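Type IV pilus biogenesis protein PilB (Streptococcus sanguinis, PDB 7B7P) is a minor type IV pilin with a von Willebrand factor A-like domain and a metal-ion-dependent adhesion site, and has a direct role in adhesion. Local coordinates at residues M20-R25 / L81-L86; D60-M65 / N88-L93; T221-I226 / L262-I267. One frame throughout, in Å; residues are numbered along the deposited sequence.

Contact 1: M20-R25 / L81-L86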
# COMPACT_ATOMS: atom_id res chain seq x y z
N MET A 20 -16.26 -21.46 -24.47
CA MET A 20 -16.40 -20.56 -23.33
C MET A 20 -16.63 -21.34 -22.05
O MET A 20 -16.14 -20.95 -20.98
CB MET A 20 -17.53 -19.57 -23.60
CG MET A 20 -17.63 -18.50 -22.53
SD MET A 20 -19.05 -17.40 -22.68
CE MET A 20 -18.46 -16.21 -23.90
N GLN A 21 -17.35 -22.46 -22.14
CA GLN A 21 -17.46 -23.35 -20.99
C GLN A 21 -16.11 -23.92 -20.61
O GLN A 21 -15.80 -24.06 -19.42
CB GLN A 21 -18.49 -24.46 -21.28
CG GLN A 21 -19.90 -23.91 -21.47
CD GLN A 21 -21.01 -24.95 -21.38
OE1 GLN A 21 -20.84 -26.10 -21.80
NE2 GLN A 21 -22.15 -24.55 -20.84
N TYR A 22 -15.27 -24.24 -21.60
CA TYR A 22 -13.89 -24.65 -21.30
C TYR A 22 -13.18 -23.58 -20.49
O TYR A 22 -12.63 -23.87 -19.42
CB TYR A 22 -13.12 -24.93 -22.58
CG TYR A 22 -13.38 -26.29 -23.18
CD1 TYR A 22 -13.58 -27.41 -22.38
CD2 TYR A 22 -13.45 -26.45 -24.56
CE1 TYR A 22 -13.83 -28.65 -22.94
CE2 TYR A 22 -13.69 -27.68 -25.12
CZ TYR A 22 -13.88 -28.77 -24.32
OH TYR A 22 -14.12 -29.99 -24.91
N VAL A 23 -13.19 -22.34 -20.99
CA VAL A 23 -12.58 -21.22 -20.26
C VAL A 23 -13.16 -21.11 -18.86
O VAL A 23 -12.42 -21.12 -17.87
CB VAL A 23 -12.75 -19.91 -21.05
CG1 VAL A 23 -12.34 -18.74 -20.20
CG2 VAL A 23 -11.95 -19.97 -22.34
N ASP A 24 -14.49 -21.04 -18.74
CA ASP A 24 -15.09 -20.92 -17.42
C ASP A 24 -14.71 -22.09 -16.51
O ASP A 24 -14.57 -21.92 -15.29
CB ASP A 24 -16.62 -20.81 -17.52
CG ASP A 24 -17.27 -20.40 -16.19
OD1 ASP A 24 -16.76 -19.46 -15.54
OD2 ASP A 24 -18.30 -20.99 -15.78
N ARG A 25 -14.51 -23.27 -17.09
CA ARG A 25 -14.16 -24.44 -16.29
C ARG A 25 -12.76 -24.29 -15.71
O ARG A 25 -12.56 -24.45 -14.50
CB ARG A 25 -14.24 -25.70 -17.16
CG ARG A 25 -14.64 -26.98 -16.44
CD ARG A 25 -15.41 -27.90 -17.40
NE ARG A 25 -16.74 -28.23 -16.88
CZ ARG A 25 -17.84 -28.33 -17.63
NH1 ARG A 25 -17.78 -28.11 -18.94
NH2 ARG A 25 -19.00 -28.63 -17.05
N LEU A 81 -8.27 -24.54 -26.42
CA LEU A 81 -9.49 -24.78 -25.65
C LEU A 81 -10.66 -24.82 -26.62
O LEU A 81 -11.02 -23.80 -27.21
CB LEU A 81 -9.68 -23.70 -24.59
CG LEU A 81 -8.99 -24.05 -23.27
CD1 LEU A 81 -9.05 -22.87 -22.35
CD2 LEU A 81 -9.64 -25.26 -22.65
N GLY A 82 -11.22 -26.00 -26.80
CA GLY A 82 -12.21 -26.25 -27.82
C GLY A 82 -12.00 -27.62 -28.39
O GLY A 82 -11.26 -28.44 -27.85
N THR A 83 -12.67 -27.89 -29.51
CA THR A 83 -12.61 -29.21 -30.12
C THR A 83 -12.42 -29.21 -31.63
O THR A 83 -11.94 -30.22 -32.16
CB THR A 83 -13.89 -30.02 -29.79
OG1 THR A 83 -15.05 -29.27 -30.18
CG2 THR A 83 -13.97 -30.36 -28.30
N LYS A 84 -12.76 -28.15 -32.35
CA LYS A 84 -12.81 -28.24 -33.80
C LYS A 84 -12.39 -26.92 -34.44
O LYS A 84 -12.26 -25.89 -33.78
CB LYS A 84 -14.21 -28.63 -34.29
CG LYS A 84 -15.31 -27.69 -33.84
CD LYS A 84 -16.71 -28.22 -34.15
CE LYS A 84 -17.12 -27.96 -35.60
NZ LYS A 84 -16.45 -26.76 -36.17
N SER A 85 -12.18 -26.99 -35.75
CA SER A 85 -11.96 -25.80 -36.55
C SER A 85 -13.18 -24.89 -36.48
O SER A 85 -14.28 -25.30 -36.11
CB SER A 85 -11.69 -26.18 -38.01
OG SER A 85 -12.89 -26.13 -38.77
N LEU A 86 -12.96 -23.64 -36.87
CA LEU A 86 -14.03 -22.65 -36.95
C LEU A 86 -13.96 -21.89 -38.26
O LEU A 86 -14.35 -20.72 -38.33
CB LEU A 86 -13.98 -21.68 -35.77
CG LEU A 86 -14.54 -22.26 -34.46
CD1 LEU A 86 -14.46 -21.24 -33.34
CD2 LEU A 86 -15.97 -22.74 -34.68
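Tyr22 reaches from the helix to the chain at Leu81, Gly82 and Thr83 and carries most of this contact. Its CG stands anti to the carbonyl carbon (chi1 -80°), beside the backbone N. The side chain meets three residues in succession. At its base, Tyr22 CB packs on the Leu81 methyl CD2 at 3.5 Å. Midway, Tyr22 CD2 comes within 3.2 Å of Gly82 N; Gly82 N and Leu81 C come at the ring obliquely. At the far end, the Thr83 methyl CG2 sits at the ring edge, 3.4 Å from Tyr22 OH, and the two side chains cross at about a right angle. Helix 9-27 fits the long N-terminal helix of a type IV pilin, packed here against the beta-sheets of the first module. The 81-86 loop runs beside this helix toward strand 92-101. Leu81 divides its two methyls between neighbouring helix residues: CD2 goes to Tyr22, while CD1 meets Val23 CG2 at 4.1 Å. No hydrogen bond joins the two segments themselves. Polar links come from the preceding part of the helix, where Ser19 OG bonds Leu81 O and Glu15 OE2 bonds Thr83 N.

Contact 2: D60-M65 / N88-L93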
# COMPACT_ATOMS: atom_id res chain seq x y z
N ASP A 60 -2.84 -15.36 -34.79
CA ASP A 60 -3.75 -15.23 -35.93
C ASP A 60 -5.18 -14.90 -35.50
O ASP A 60 -6.01 -14.59 -36.36
CB ASP A 60 -3.74 -16.52 -36.78
CG ASP A 60 -4.04 -17.77 -35.97
OD1 ASP A 60 -4.95 -17.75 -35.11
OD2 ASP A 60 -3.38 -18.81 -36.21
N GLY A 61 -5.48 -14.97 -34.20
CA GLY A 61 -6.77 -14.58 -33.70
C GLY A 61 -7.87 -15.59 -33.92
O GLY A 61 -9.05 -15.25 -33.75
N LYS A 62 -7.54 -16.82 -34.29
CA LYS A 62 -8.52 -17.79 -34.75
C LYS A 62 -8.71 -18.95 -33.80
O LYS A 62 -9.52 -19.84 -34.08
CB LYS A 62 -8.13 -18.30 -36.14
CG LYS A 62 -7.71 -17.18 -37.08
CD LYS A 62 -8.03 -17.47 -38.54
CE LYS A 62 -6.96 -18.34 -39.18
NZ LYS A 62 -7.29 -18.63 -40.60
N LYS A 63 -7.99 -18.96 -32.68
CA LYS A 63 -8.09 -20.06 -31.73
C LYS A 63 -8.01 -19.52 -30.31
O LYS A 63 -7.24 -18.59 -30.03
CB LYS A 63 -7.00 -21.10 -32.02
CG LYS A 63 -7.43 -22.23 -32.96
CD LYS A 63 -8.77 -22.82 -32.55
CE LYS A 63 -9.58 -23.29 -33.75
NZ LYS A 63 -10.97 -23.64 -33.32
N VAL A 64 -8.83 -20.07 -29.42
CA VAL A 64 -8.73 -19.78 -27.99
C VAL A 64 -7.78 -20.81 -27.39
O VAL A 64 -8.05 -22.01 -27.46
CB VAL A 64 -10.10 -19.86 -27.29
CG1 VAL A 64 -9.91 -19.71 -25.77
CG2 VAL A 64 -11.07 -18.82 -27.84
N MET A 65 -6.68 -20.35 -26.80
CA MET A 65 -5.68 -21.28 -26.30
C MET A 65 -5.36 -21.05 -24.84
O MET A 65 -5.69 -20.03 -24.23
CB MET A 65 -4.41 -21.26 -27.14
CG MET A 65 -4.57 -22.24 -28.30
SD MET A 65 -3.83 -21.71 -29.82
CE MET A 65 -4.46 -20.05 -29.80
N ASN A 88 -11.60 -20.81 -40.30
CA ASN A 88 -10.66 -19.71 -40.44
C ASN A 88 -11.34 -18.37 -40.17
O ASN A 88 -11.12 -17.37 -40.86
CB ASN A 88 -9.99 -19.76 -41.82
CG ASN A 88 -9.18 -21.04 -42.02
OD1 ASN A 88 -8.14 -21.24 -41.38
ND2 ASN A 88 -9.67 -21.92 -42.90
N MET A 89 -12.18 -18.37 -39.13
CA MET A 89 -12.85 -17.18 -38.64
C MET A 89 -12.00 -16.49 -37.57
O MET A 89 -11.31 -17.15 -36.79
CB MET A 89 -14.21 -17.56 -38.05
CG MET A 89 -15.21 -16.44 -37.94
SD MET A 89 -16.69 -16.96 -37.03
CE MET A 89 -17.17 -18.37 -38.03
N LYS A 90 -12.04 -15.17 -37.56
CA LYS A 90 -11.27 -14.39 -36.60
C LYS A 90 -12.14 -14.00 -35.41
O LYS A 90 -13.30 -13.61 -35.58
CB LYS A 90 -10.67 -13.15 -37.28
CG LYS A 90 -9.24 -13.38 -37.78
CD LYS A 90 -9.20 -13.61 -39.29
CE LYS A 90 -7.87 -13.18 -39.91
NZ LYS A 90 -7.91 -13.13 -41.41
N LEU A 91 -11.58 -14.13 -34.21
CA LEU A 91 -12.33 -14.11 -32.97
C LEU A 91 -12.04 -12.85 -32.15
O LEU A 91 -10.97 -12.26 -32.25
CB LEU A 91 -12.00 -15.36 -32.14
CG LEU A 91 -12.44 -16.69 -32.74
CD1 LEU A 91 -12.02 -17.85 -31.85
CD2 LEU A 91 -13.93 -16.68 -32.94
N ASP A 92 -13.03 -12.45 -31.34
CA ASP A 92 -12.93 -11.32 -30.42
C ASP A 92 -13.20 -11.83 -29.01
O ASP A 92 -14.34 -12.18 -28.68
CB ASP A 92 -13.91 -10.21 -30.82
CG ASP A 92 -13.73 -8.92 -30.02
OD1 ASP A 92 -12.61 -8.68 -29.49
OD2 ASP A 92 -14.70 -8.13 -29.94
N LEU A 93 -12.16 -11.88 -28.17
CA LEU A 93 -12.23 -12.44 -26.83
C LEU A 93 -11.96 -11.35 -25.80
O LEU A 93 -10.91 -10.71 -25.84
CB LEU A 93 -11.24 -13.58 -26.67
CG LEU A 93 -10.96 -14.00 -25.23
CD1 LEU A 93 -12.21 -14.61 -24.60
CD2 LEU A 93 -9.79 -14.97 -25.20
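Lys62 CG is anti to the carbonyl carbon (chi1 -46°), and the chain then bends at chi2 and chi3 to run over the backbone of Asn88 and Met89. Asn88 CG is likewise anti to its carbonyl carbon. The two side chains meet at Lys62 NZ and Asn88 OD1, which form a hydrogen bond of 2.9 Å. The ammonium approaches OD1 from the flank, with a C=O...N angle of 104°, and is tilted somewhat from the amide plane. This flank approach also brings Lys62 NZ to 3.2 Å from Asn88 CB.

The aliphatic part of Lys62 is in contact too. Its CB packs on Met89 O at 3.4 Å, and its CD lies 4.1 Å from Lys90 CD. The amines of Lys62 and Lys90 are 5.6 Å apart, and their like charges probably repel mildly.

A single backbone bond joins the segments: Leu91 N donates to Gly61 O at 2.8 Å. Leu91 CB also packs against this oxygen. Beyond it, Leu91 CD1 reaches the Val64 methyl CG2 at 4.2 Å. Leu57 of strand 53-57 touches both Val64 and Leu91, and helix 9-27 adds Ser19 to Val64 and Met16 to Leu91.

Gly61 has a positive phi of 77° at the turn leading into strand 64-67. Asp60 OD1 accepts a bond from Lys62 N, which makes an Asx turn, although the position of OD1 is less certain. The contact joins the six-stranded sheet, through this turn before strand 64-67, to the start of strand 92-101, an outermost strand of the three-stranded sheet. Both sheets pack with the long N-terminal helix, as expected of a pilin module.

Contact 3: T221-I226 / L262-I267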
# COMPACT_ATOMS: atom_id res chain seq x y z
N THR A 221 9.45 15.73 20.38
CA THR A 221 10.43 16.80 20.18
C THR A 221 11.52 16.35 19.21
O THR A 221 11.99 17.12 18.37
CB THR A 221 11.00 17.21 21.53
OG1 THR A 221 9.95 17.79 22.32
CG2 THR A 221 12.13 18.25 21.36
N SER A 222 11.89 15.08 19.29
CA SER A 222 12.79 14.48 18.33
C SER A 222 12.50 12.98 18.34
O SER A 222 11.69 12.50 19.13
CB SER A 222 14.25 14.83 18.66
OG SER A 222 14.75 13.98 19.66
N ALA A 223 13.13 12.26 17.43
CA ALA A 223 12.76 10.88 17.18
C ALA A 223 13.64 9.92 17.98
O ALA A 223 14.75 10.25 18.39
CB ALA A 223 12.85 10.56 15.67
N LYS A 224 13.11 8.72 18.19
CA LYS A 224 13.79 7.66 18.92
C LYS A 224 13.36 6.31 18.34
O LYS A 224 12.19 6.13 17.96
CB LYS A 224 13.48 7.73 20.43
CG LYS A 224 13.96 6.51 21.22
CD LYS A 224 13.06 6.17 22.43
CE LYS A 224 13.85 5.33 23.46
NZ LYS A 224 13.05 4.95 24.66
N TYR A 225 14.29 5.37 18.27
CA TYR A 225 13.94 4.00 17.93
C TYR A 225 13.39 3.31 19.18
O TYR A 225 14.09 3.18 20.18
CB TYR A 225 15.17 3.26 17.40
CG TYR A 225 15.56 3.63 15.99
CD1 TYR A 225 14.75 3.31 14.91
CD2 TYR A 225 16.76 4.30 15.73
CE1 TYR A 225 15.11 3.65 13.61
CE2 TYR A 225 17.13 4.64 14.44
CZ TYR A 225 16.30 4.32 13.39
OH TYR A 225 16.67 4.68 12.12
N ILE A 226 12.12 2.92 19.14
CA ILE A 226 11.59 2.09 20.22
C ILE A 226 12.04 0.66 20.01
O ILE A 226 12.46 -0.02 20.95
CB ILE A 226 10.05 2.18 20.29
CG1 ILE A 226 9.57 3.61 20.02
CG2 ILE A 226 9.56 1.73 21.67
CD1 ILE A 226 9.95 4.60 21.09
N LEU A 262 10.19 10.70 10.53
CA LEU A 262 10.23 10.16 9.18
C LEU A 262 11.66 9.83 8.77
O LEU A 262 11.90 8.86 8.04
CB LEU A 262 9.59 11.15 8.20
CG LEU A 262 9.47 10.63 6.76
CD1 LEU A 262 8.44 9.48 6.66
CD2 LEU A 262 9.11 11.74 5.80
N ARG A 263 12.61 10.65 9.23
CA ARG A 263 14.02 10.38 8.93
C ARG A 263 14.44 9.04 9.52
O ARG A 263 15.03 8.20 8.83
CB ARG A 263 14.90 11.51 9.47
CG ARG A 263 16.40 11.27 9.26
CD ARG A 263 17.21 12.54 9.52
NE ARG A 263 17.17 12.98 10.93
CZ ARG A 263 18.25 13.43 11.58
NH1 ARG A 263 19.43 13.47 10.95
NH2 ARG A 263 18.17 13.82 12.84
N TYR A 264 14.14 8.82 10.80
CA TYR A 264 14.50 7.53 11.41
C TYR A 264 13.80 6.39 10.68
O TYR A 264 14.44 5.38 10.34
CB TYR A 264 14.12 7.52 12.87
CG TYR A 264 15.11 8.21 13.80
CD1 TYR A 264 15.54 9.51 13.55
CD2 TYR A 264 15.58 7.57 14.95
CE1 TYR A 264 16.41 10.15 14.40
CE2 TYR A 264 16.45 8.21 15.81
CZ TYR A 264 16.86 9.50 15.53
OH TYR A 264 17.73 10.16 16.37
N GLY A 265 12.51 6.55 10.39
CA GLY A 265 11.79 5.52 9.67
C GLY A 265 12.42 5.18 8.34
O GLY A 265 12.70 4.01 8.05
N MET A 266 12.68 6.20 7.51
CA MET A 266 13.13 5.93 6.15
C MET A 266 14.56 5.37 6.11
O MET A 266 14.86 4.51 5.27
CB MET A 266 13.03 7.19 5.28
CG MET A 266 11.60 7.65 5.05
SD MET A 266 11.50 8.94 3.81
CE MET A 266 9.78 8.77 3.27
N ILE A 267 15.46 5.87 6.96
CA ILE A 267 16.82 5.33 6.87
C ILE A 267 16.86 3.89 7.36
O ILE A 267 17.54 3.05 6.76
CB ILE A 267 17.86 6.21 7.59
CG1 ILE A 267 19.27 5.71 7.24
CG2 ILE A 267 17.71 6.18 9.08
CD1 ILE A 267 20.37 6.74 7.47
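Strand 223-225 and helix 262-267 run in roughly the same direction, their axes 36° apart and 8.2 Å from each other at closest approach. Ala223 and Tyr264 face each other across the gap, each with its CB directed at the other segment. Ala223 CB lies over one face of the Tyr264 ring, 3.7 Å from the ring centroid, in a CH-pi contact. Tyr225 approaches the same ring obliquely: the two planes are at 43°, and Tyr264 CD2 sits over one face of Tyr225, toward its rim. The closest carbons here are Tyr225 CE2 and Tyr264 CD2, at 3.4 Å. This is a helix laid on the central sheet of the von Willebrand factor A-like domain, where strand 223-228 pairs antiparallel with strand 212-219. Val217 of that neighbouring strand touches both tyrosines. Tyr225 CG is anti to the carbonyl carbon (chi1 -75°), and the ring extends to the helix backbone. There Tyr225 OH donates a hydrogen bond of 2.9 Å to Tyr264 O, arriving well to one side of the carbonyl direction. Tyr225 OH also meets the Ile267 methyl CG2 at 3.5 Å. Asp260, earlier in the helix, accepts a further bond from Ala223 N through OD2.

Contacts 1 and 2 are neighbours in the pilin module, with centres 11 Å apart. Their segments alternate along the chain and touch directly. Leu81 N lies 2.7 Å from Val64 O, a probable backbone hydrogen bond. Lys63 NZ lies 2.6 Å from Lys84 O, also a probable hydrogen bond, and has a salt bridge to Glu80. Val23 packs on Val64 as well, so the helix of contact 1 backs the strand of contact 2. Contact 3 belongs to the von Willebrand factor A-like domain, its centre about 58 Å from those of contacts 1 and 2. All three lie away from the magnesium-binding residues Ser173 and Asp284, but contact 3 shares their domain.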